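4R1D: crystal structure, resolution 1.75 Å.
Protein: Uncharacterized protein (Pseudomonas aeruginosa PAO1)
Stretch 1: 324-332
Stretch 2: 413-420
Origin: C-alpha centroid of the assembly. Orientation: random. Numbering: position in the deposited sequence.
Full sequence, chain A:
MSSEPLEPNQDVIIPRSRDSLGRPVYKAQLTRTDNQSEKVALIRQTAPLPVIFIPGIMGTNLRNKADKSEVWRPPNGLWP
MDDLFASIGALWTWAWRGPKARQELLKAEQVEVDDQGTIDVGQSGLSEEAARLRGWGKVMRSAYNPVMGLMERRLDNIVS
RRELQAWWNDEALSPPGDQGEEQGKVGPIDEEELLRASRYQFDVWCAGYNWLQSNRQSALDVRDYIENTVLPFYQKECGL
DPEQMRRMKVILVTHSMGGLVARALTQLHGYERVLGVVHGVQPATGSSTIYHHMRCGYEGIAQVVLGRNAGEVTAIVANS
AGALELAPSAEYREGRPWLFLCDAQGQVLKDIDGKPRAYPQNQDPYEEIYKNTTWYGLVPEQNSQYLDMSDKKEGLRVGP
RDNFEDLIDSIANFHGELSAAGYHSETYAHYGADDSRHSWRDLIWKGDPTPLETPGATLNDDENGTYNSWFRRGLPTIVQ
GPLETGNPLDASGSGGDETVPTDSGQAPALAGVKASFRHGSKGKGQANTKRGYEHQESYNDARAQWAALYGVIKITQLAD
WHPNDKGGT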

# COMPACT_ATOMS: atom_id res chain seq x y z
N LEU A 324 3.46 6.37 -6.01
CA LEU A 324 4.03 7.39 -6.88
C LEU A 324 3.16 8.63 -6.94
O LEU A 324 3.66 9.73 -7.22
N GLU A 325 1.87 8.46 -6.71
CA GLU A 325 0.94 9.59 -6.77
C GLU A 325 1.20 10.62 -5.66
O GLU A 325 0.66 11.72 -5.70
N LEU A 326 2.02 10.25 -4.68
CA LEU A 326 2.44 11.20 -3.66
C LEU A 326 3.48 12.19 -4.20
O LEU A 326 3.79 13.19 -3.55
N ALA A 327 4.04 11.90 -5.37
CA ALA A 327 5.08 12.77 -5.92
C ALA A 327 4.53 14.18 -6.16
O ALA A 327 3.36 14.33 -6.49
N PRO A 328 5.37 15.22 -5.98
CA PRO A 328 4.88 16.58 -6.23
C PRO A 328 4.27 16.74 -7.64
O PRO A 328 4.82 16.24 -8.62
N SER A 329 3.15 17.44 -7.72
CA SER A 329 2.49 17.71 -8.99
C SER A 329 3.15 18.89 -9.69
O SER A 329 4.11 19.46 -9.17
N ALA A 330 2.65 19.27 -10.86
CA ALA A 330 3.16 20.48 -11.52
C ALA A 330 2.81 21.75 -10.75
O ALA A 330 3.48 22.77 -10.88
N GLU A 331 1.73 21.68 -9.97
CA GLU A 331 1.22 22.84 -9.22
C GLU A 331 1.80 22.96 -7.82
O GLU A 331 1.60 23.96 -7.12
N TYR A 332 2.51 21.93 -7.39
CA TYR A 332 3.14 21.89 -6.08
C TYR A 332 4.02 23.12 -5.90
O TYR A 332 4.79 23.46 -6.80
N ASN A 413 -1.45 12.62 -15.30
CA ASN A 413 -2.83 12.80 -15.76
C ASN A 413 -3.80 12.85 -14.57
O ASN A 413 -4.68 13.70 -14.51
N PHE A 414 -3.59 11.97 -13.60
CA PHE A 414 -4.41 11.97 -12.39
C PHE A 414 -4.23 13.27 -11.60
O PHE A 414 -5.20 13.88 -11.19
N HIS A 415 -2.98 13.67 -11.39
CA HIS A 415 -2.68 14.95 -10.74
C HIS A 415 -3.41 16.11 -11.41
O HIS A 415 -3.99 16.95 -10.73
N GLY A 416 -3.32 16.17 -12.73
CA GLY A 416 -3.96 17.23 -13.49
C GLY A 416 -5.47 17.26 -13.33
O GLY A 416 -6.06 18.32 -13.15
N GLU A 417 -6.11 16.09 -13.40
CA GLU A 417 -7.54 16.00 -13.18
C GLU A 417 -7.93 16.43 -11.78
O GLU A 417 -8.88 17.20 -11.60
N LEU A 418 -7.21 15.93 -10.78
CA LEU A 418 -7.52 16.32 -9.41
C LEU A 418 -7.38 17.82 -9.20
O LEU A 418 -8.22 18.44 -8.56
N SER A 419 -6.31 18.41 -9.72
CA SER A 419 -6.10 19.84 -9.59
C SER A 419 -7.29 20.63 -10.15
O SER A 419 -7.84 21.52 -9.48
N ALA A 420 -7.68 20.31 -11.38
CA ALA A 420 -8.78 21.01 -12.06
C ALA A 420 -10.11 20.81 -11.33
O ALA A 420 -10.92 21.73 -11.24

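The contact between the two stretches is small, 317 Å² summed over both sides, and it is organised round the imidazole of His415. This residue, on the helix that runs through 413-420, has the largest area covered by the opposing stretch, 94 Å², followed by Glu325 with 62 Å² and Phe414 with 40 Å². The closest CA pairing, Ser329 CA to His415 CA at 6.1 Å, sets the register of the loop against the helix.

The CA-to-CB bond of His415 points toward the loop, and chi1 of -75° (m) with chi2 of 168° carries the ring into the bend formed by residues 325 to 329. Its one hydrogen bond across the contact runs from His415 NE2 to Glu325 O, 2.9 Å long with an N-H...acceptor angle of 168°. The acceptor lies at the ring edge, near its plane, as expected for a nearly linear bond from a ring nitrogen; because NE2 is the donor here, it carries a proton. The acceptor belongs to a type I beta turn from Leu324 to Ala327, closed by Ala327 N to Leu324 O at 2.9 Å, so the histidine is tied to a carbonyl within a turn. Beside that bond, Ala327 O approaches His415 CE1 to 3.2 Å, in an oblique position relative to the ring. Ser329, whose CA-to-CB bond points toward the helix, has both CA and CB 3.8 Å from His415 ND1. That nitrogen is hydrogen-bonded elsewhere in the structure.

Glu325 contributes through its side chain as well as its carbonyl. Its CA-to-CB bond points sideways, but chi1 of -81° (m) and chi2 of 163° (t) extend the chain to Phe414, where Glu325 CD lies 3.6 Å from Phe414 CD2. The approach is oblique to the ring. Phe414 directs its CA-to-CB bond toward the loop, with chi1 of 178° (t) and chi2 of 65°. Both carboxylate oxygens of Glu325 are hydrogen-bonded elsewhere in the structure, so this buried acid has polar partners despite its aromatic neighbour.

Farther along, Glu331 and Ser419 form a more exposed contact. Both CA-to-CB bonds point toward the opposite stretch; Glu331 adopts m for chi1 and p for chi2, and Ser419 adopts t. Glu331 CD and Ser419 OG are 3.7 Å apart, a proximity without a cross-stretch hydrogen bond. Within the loop, Ser329 in rotamer p accepts a weak bond from Glu331 N to Ser329 OG, 3.2 Å long with an angle of 133°, linking its hydroxyl to the local backbone.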

# COMPACT_ATOMS: atom_id res chain seq x y z
CB LEU A 324 4.22 6.86 -8.30
CG LEU A 324 5.47 6.02 -8.51
CD1 LEU A 324 5.47 5.40 -9.90
CD2 LEU A 324 6.74 6.85 -8.28
CB GLU A 325 -0.51 9.12 -6.77
CG GLU A 325 -0.98 8.67 -8.15
CD GLU A 325 -2.24 7.83 -8.11
OE1 GLU A 325 -2.86 7.73 -7.03
OE2 GLU A 325 -2.61 7.27 -9.17
CB LEU A 326 3.02 10.45 -2.45
CG LEU A 326 3.64 11.28 -1.32
CD1 LEU A 326 2.58 12.16 -0.67
CD2 LEU A 326 4.32 10.39 -0.29
CB ALA A 327 5.62 12.18 -7.20
CB PRO A 328 6.14 17.45 -6.08
CG PRO A 328 6.95 16.72 -5.04
CD PRO A 328 6.72 15.22 -5.37
CB SER A 329 1.02 18.04 -8.75
OG SER A 329 0.91 19.25 -8.02
CB ALA A 330 2.62 20.58 -12.96
CB GLU A 331 -0.31 22.76 -9.13
CG GLU A 331 -1.04 22.95 -10.45
CD GLU A 331 -1.03 21.70 -11.32
OE1 GLU A 331 -1.04 20.57 -10.77
OE2 GLU A 331 -1.01 21.85 -12.57
CB TYR A 332 4.00 20.64 -6.05
CG TYR A 332 4.82 20.36 -4.81
CD1 TYR A 332 4.27 19.66 -3.74
CD2 TYR A 332 6.16 20.71 -4.75
CE1 TYR A 332 5.04 19.35 -2.64
CE2 TYR A 332 6.93 20.41 -3.65
CZ TYR A 332 6.36 19.73 -2.59
OH TYR A 332 7.11 19.42 -1.49
CB ASN A 413 -3.20 11.69 -16.75
CG ASN A 413 -4.61 11.84 -17.29
OD1 ASN A 413 -4.95 12.87 -17.88
ND2 ASN A 413 -5.43 10.81 -17.12
CB PHE A 414 -4.06 10.76 -11.52
CG PHE A 414 -4.82 10.68 -10.22
CD1 PHE A 414 -6.20 10.50 -10.21
CD2 PHE A 414 -4.16 10.77 -9.01
CE1 PHE A 414 -6.90 10.41 -9.01
CE2 PHE A 414 -4.85 10.69 -7.80
CZ PHE A 414 -6.23 10.51 -7.81
CB HIS A 415 -1.19 15.24 -10.80
CG HIS A 415 -0.38 14.44 -9.84
ND1 HIS A 415 0.99 14.38 -9.90
CD2 HIS A 415 -0.75 13.68 -8.78
CE1 HIS A 415 1.44 13.60 -8.93
NE2 HIS A 415 0.40 13.17 -8.23
CB GLU A 417 -8.04 14.58 -13.42
CG GLU A 417 -8.06 14.19 -14.88
CD GLU A 417 -8.85 12.92 -15.10
OE1 GLU A 417 -8.24 11.85 -15.20
OE2 GLU A 417 -10.10 12.99 -15.16
CB LEU A 418 -6.63 15.60 -8.40
CG LEU A 418 -7.03 14.27 -7.76
CD1 LEU A 418 -6.05 13.96 -6.61
CD2 LEU A 418 -8.46 14.27 -7.24
CB SER A 419 -4.80 20.25 -10.29
OG SER A 419 -4.56 21.64 -10.16
CB ALA A 420 -8.90 20.54 -13.51